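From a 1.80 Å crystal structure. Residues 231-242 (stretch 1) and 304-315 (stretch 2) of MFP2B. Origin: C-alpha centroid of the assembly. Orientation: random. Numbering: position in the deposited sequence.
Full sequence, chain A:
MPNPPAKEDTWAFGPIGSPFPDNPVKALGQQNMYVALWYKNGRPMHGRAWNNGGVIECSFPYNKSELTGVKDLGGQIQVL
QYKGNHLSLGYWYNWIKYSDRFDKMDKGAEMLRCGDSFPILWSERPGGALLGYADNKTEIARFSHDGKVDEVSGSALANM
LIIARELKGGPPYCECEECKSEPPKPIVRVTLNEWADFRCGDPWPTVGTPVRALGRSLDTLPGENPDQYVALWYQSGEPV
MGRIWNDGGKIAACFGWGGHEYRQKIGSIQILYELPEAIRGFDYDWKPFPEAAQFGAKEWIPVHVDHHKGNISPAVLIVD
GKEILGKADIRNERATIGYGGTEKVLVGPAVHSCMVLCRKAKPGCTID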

# COMPACT_ATOMS: atom_id res chain seq x y z
N ALA A 231 -4.41 10.26 -3.63
CA ALA A 231 -3.73 9.10 -4.20
C ALA A 231 -2.25 9.24 -3.91
O ALA A 231 -1.76 10.36 -3.69
N LEU A 232 -1.56 8.09 -3.92
CA LEU A 232 -0.15 7.95 -3.70
C LEU A 232 0.52 7.27 -4.87
O LEU A 232 -0.00 6.31 -5.43
N TRP A 233 1.66 7.82 -5.26
CA TRP A 233 2.51 7.29 -6.31
C TRP A 233 3.94 7.27 -5.73
O TRP A 233 4.17 7.73 -4.60
N TYR A 234 4.90 6.77 -6.52
CA TYR A 234 6.29 6.68 -6.10
C TYR A 234 7.20 7.15 -7.23
O TYR A 234 6.96 6.81 -8.37
N GLN A 235 8.22 7.93 -6.91
CA GLN A 235 9.28 8.30 -7.85
C GLN A 235 10.61 8.17 -7.15
O GLN A 235 10.82 8.76 -6.09
N SER A 236 11.49 7.36 -7.72
CA SER A 236 12.77 7.02 -7.10
C SER A 236 12.70 6.59 -5.66
O SER A 236 13.49 7.05 -4.87
N GLY A 237 11.76 5.71 -5.31
CA GLY A 237 11.61 5.27 -3.95
C GLY A 237 10.99 6.30 -3.01
O GLY A 237 10.80 6.01 -1.85
N GLU A 238 10.61 7.46 -3.53
CA GLU A 238 10.00 8.50 -2.70
C GLU A 238 8.46 8.52 -2.85
O GLU A 238 7.94 8.52 -3.97
N PRO A 239 7.74 8.60 -1.74
CA PRO A 239 6.27 8.70 -1.79
C PRO A 239 5.80 10.06 -2.24
O PRO A 239 6.35 11.10 -1.82
N VAL A 240 4.86 10.08 -3.18
CA VAL A 240 4.31 11.29 -3.75
C VAL A 240 2.79 11.26 -3.60
O VAL A 240 2.12 10.43 -4.23
N MSE A 241 2.26 12.16 -2.77
CA MSE A 241 0.82 12.33 -2.71
C MSE A 241 0.39 13.28 -3.82
O MSE A 241 1.06 14.19 -4.22
N GLY A 242 -0.75 12.97 -4.39
CA GLY A 242 -1.28 13.80 -5.41
C GLY A 242 -2.76 13.59 -5.53
O GLY A 242 -3.43 13.19 -4.58
N HIS A 304 0.35 10.20 6.88
CA HIS A 304 1.72 10.30 6.39
C HIS A 304 2.23 8.98 5.88
O HIS A 304 1.89 7.92 6.40
N VAL A 305 3.04 9.06 4.84
CA VAL A 305 3.85 7.92 4.39
C VAL A 305 5.30 8.33 4.58
O VAL A 305 5.72 9.40 4.13
N ASP A 306 6.07 7.48 5.24
CA ASP A 306 7.38 7.87 5.74
C ASP A 306 8.51 7.51 4.79
O ASP A 306 8.48 6.52 4.10
N HIS A 307 9.50 8.37 4.76
CA HIS A 307 10.66 8.21 3.92
C HIS A 307 11.82 8.97 4.56
O HIS A 307 11.63 9.95 5.30
N HIS A 308 13.05 8.55 4.28
CA HIS A 308 14.19 9.18 4.96
C HIS A 308 14.40 10.64 4.58
O HIS A 308 14.97 11.40 5.33
N LYS A 309 13.95 11.04 3.41
CA LYS A 309 14.03 12.46 2.99
C LYS A 309 12.89 13.35 3.53
O LYS A 309 12.85 14.53 3.22
N GLY A 310 11.96 12.80 4.29
CA GLY A 310 10.81 13.56 4.73
C GLY A 310 9.54 12.74 4.59
O GLY A 310 9.36 12.06 3.58
N ASN A 311 8.66 12.81 5.58
CA ASN A 311 7.39 12.09 5.55
C ASN A 311 6.36 12.92 4.84
O ASN A 311 6.28 14.13 5.03
N ILE A 312 5.58 12.30 3.97
CA ILE A 312 4.73 13.04 3.07
C ILE A 312 3.26 12.84 3.40
O ILE A 312 2.82 11.72 3.60
N SER A 313 2.49 13.93 3.39
CA SER A 313 1.07 13.94 3.75
C SER A 313 0.25 14.54 2.61
O SER A 313 0.78 15.39 1.87
N PRO A 314 -1.04 14.17 2.49
CA PRO A 314 -1.91 14.83 1.52
C PRO A 314 -2.26 16.26 2.02
O PRO A 314 -2.50 16.42 3.20
N ALA A 315 -2.36 17.23 1.12
CA ALA A 315 -2.59 18.62 1.51
C ALA A 315 -3.21 19.38 0.36
O ALA A 315 -2.80 19.24 -0.78

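Two hairpin-like segments of one chain pack side chain to side chain, burying 558 Å² in all. Stretch 1 folds back through a type I' turn from Q235 to E238. Stretch 2 has a type I turn from H307 to G310. No backbone hydrogen bond joins the two stretches, so side chains make the contact.

From stretch 1, L232, P239 and M241 point toward stretch 2. V305, H307, K309 and I312 point back. A231 and V240 point away.

V305 (chi1 t) is the bump at the centre. Its CG1 lies 3.6 Å from P239 CB and 3.9 Å from Y234 OH. Its CG2 lies 3.7 Å from M241 CE and 4.2 Å from L232 CD2. These four side chains form the hollow that receives it. L232 is t, p; Y234 has chi1 m, and its CB points sideways while its end comes nearer.

M241 is a selenomethionine with rotamer m, m, t, and has the largest covered area. Its bent chain fits against several neighbours. CG sits 4.0 Å from I312 CG2, and SE sits 4.1 Å from P314 CG. I312 (m, m) also reaches P239, with its CG1 4.0 Å from P239 CG. The P239 ring thus fits among V305, I312 and H307; its CD is 3.6 Å from H307 CB.

Toward the turns the contact becomes more polar. H307 has chi1 t. E238 CG lies over one face of its ring, 4.0 Å from the centroid, in a CH-pi contact. G237 O approaches H307 CE1 at 3.1 Å. E238 (m, t) continues past the ring, and its OE2 accepts a hydrogen bond from K309 NZ at 2.6 Å. This salt bridge closes the exposed end. K309 reaches it with an m, t, t, t chain.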

# COMPACT_ATOMS: atom_id res chain seq x y z
CB ALA A 231 -3.98 9.05 -5.67
CB LEU A 232 0.08 7.11 -2.47
CG LEU A 232 1.47 6.63 -2.08
CD1 LEU A 232 2.27 7.79 -1.61
CD2 LEU A 232 1.38 5.50 -1.05
CB TRP A 233 2.47 8.26 -7.44
CG TRP A 233 2.85 7.80 -8.76
CD1 TRP A 233 2.55 6.62 -9.33
CD2 TRP A 233 3.56 8.56 -9.73
NE1 TRP A 233 3.01 6.59 -10.63
CE2 TRP A 233 3.65 7.77 -10.89
CE3 TRP A 233 4.09 9.85 -9.75
CZ2 TRP A 233 4.24 8.23 -12.07
CZ3 TRP A 233 4.70 10.31 -10.92
CH2 TRP A 233 4.78 9.50 -12.06
CB TYR A 234 6.60 5.25 -5.73
CG TYR A 234 6.14 4.92 -4.35
CD1 TYR A 234 4.87 4.36 -4.13
CD2 TYR A 234 6.97 5.13 -3.25
CE1 TYR A 234 4.40 4.13 -2.88
CE2 TYR A 234 6.51 4.81 -1.95
CZ TYR A 234 5.21 4.35 -1.79
OH TYR A 234 4.75 4.03 -0.55
CB GLN A 235 9.15 9.75 -8.31
CG GLN A 235 8.18 9.99 -9.43
CD GLN A 235 8.59 9.32 -10.76
OE1 GLN A 235 9.76 9.11 -11.01
NE2 GLN A 235 7.61 8.94 -11.55
CB SER A 236 13.71 8.22 -7.20
OG SER A 236 13.85 8.64 -8.55
CB GLU A 238 10.51 9.86 -3.10
CG GLU A 238 12.01 10.02 -2.88
CD GLU A 238 12.57 11.37 -3.25
OE1 GLU A 238 11.87 12.41 -3.16
OE2 GLU A 238 13.79 11.39 -3.58
CB PRO A 239 5.86 8.41 -0.35
CG PRO A 239 7.00 8.90 0.47
CD PRO A 239 8.22 8.63 -0.35
CB VAL A 240 4.63 11.38 -5.23
CG1 VAL A 240 4.25 12.73 -5.82
CG2 VAL A 240 6.12 11.09 -5.43
CB MSE A 241 0.32 12.87 -1.37
CG MSE A 241 0.61 12.03 -0.22
SE MSE A 241 -0.41 10.42 -0.13
CE MSE A 241 0.35 9.85 1.53
CB HIS A 304 2.69 10.79 7.49
CG HIS A 304 2.67 9.97 8.74
ND1 HIS A 304 3.68 9.08 9.07
CD2 HIS A 304 1.77 9.91 9.75
CE1 HIS A 304 3.38 8.49 10.21
NE2 HIS A 304 2.23 8.99 10.66
CB VAL A 305 3.52 7.55 2.94
CG1 VAL A 305 4.56 6.55 2.41
CG2 VAL A 305 2.12 6.92 2.87
CB ASP A 306 7.62 7.25 7.11
CG ASP A 306 6.65 7.75 8.16
OD1 ASP A 306 5.86 8.69 7.90
OD2 ASP A 306 6.63 7.25 9.29
CB HIS A 307 10.37 8.77 2.53
CG HIS A 307 11.49 8.59 1.56
ND1 HIS A 307 11.65 7.44 0.80
CD2 HIS A 307 12.52 9.39 1.25
CE1 HIS A 307 12.72 7.57 0.05
NE2 HIS A 307 13.28 8.74 0.31
CB HIS A 308 15.48 8.36 4.78
CG HIS A 308 15.97 8.31 3.37
ND1 HIS A 308 15.74 7.23 2.55
CD2 HIS A 308 16.67 9.21 2.63
CE1 HIS A 308 16.28 7.46 1.37
NE2 HIS A 308 16.85 8.65 1.39
CB LYS A 309 14.01 12.58 1.48
CG LYS A 309 15.27 12.08 0.75
CD LYS A 309 15.40 12.89 -0.54
CE LYS A 309 16.08 12.17 -1.66
NZ LYS A 309 15.85 12.93 -2.97
CB ASN A 311 6.98 11.76 6.96
CG ASN A 311 8.12 11.09 7.73
OD1 ASN A 311 8.91 10.32 7.14
ND2 ASN A 311 8.27 11.44 9.01
CB ILE A 312 5.05 12.62 1.64
CG1 ILE A 312 6.56 12.77 1.35
CG2 ILE A 312 4.27 13.43 0.66
CD1 ILE A 312 7.09 14.20 1.42
CB SER A 313 0.85 14.82 5.01
OG SER A 313 1.61 14.32 6.09
CB PRO A 314 -3.19 13.94 1.51
CG PRO A 314 -2.85 12.74 2.27
CD PRO A 314 -1.80 13.15 3.26
CB ALA A 315 -1.31 19.27 1.91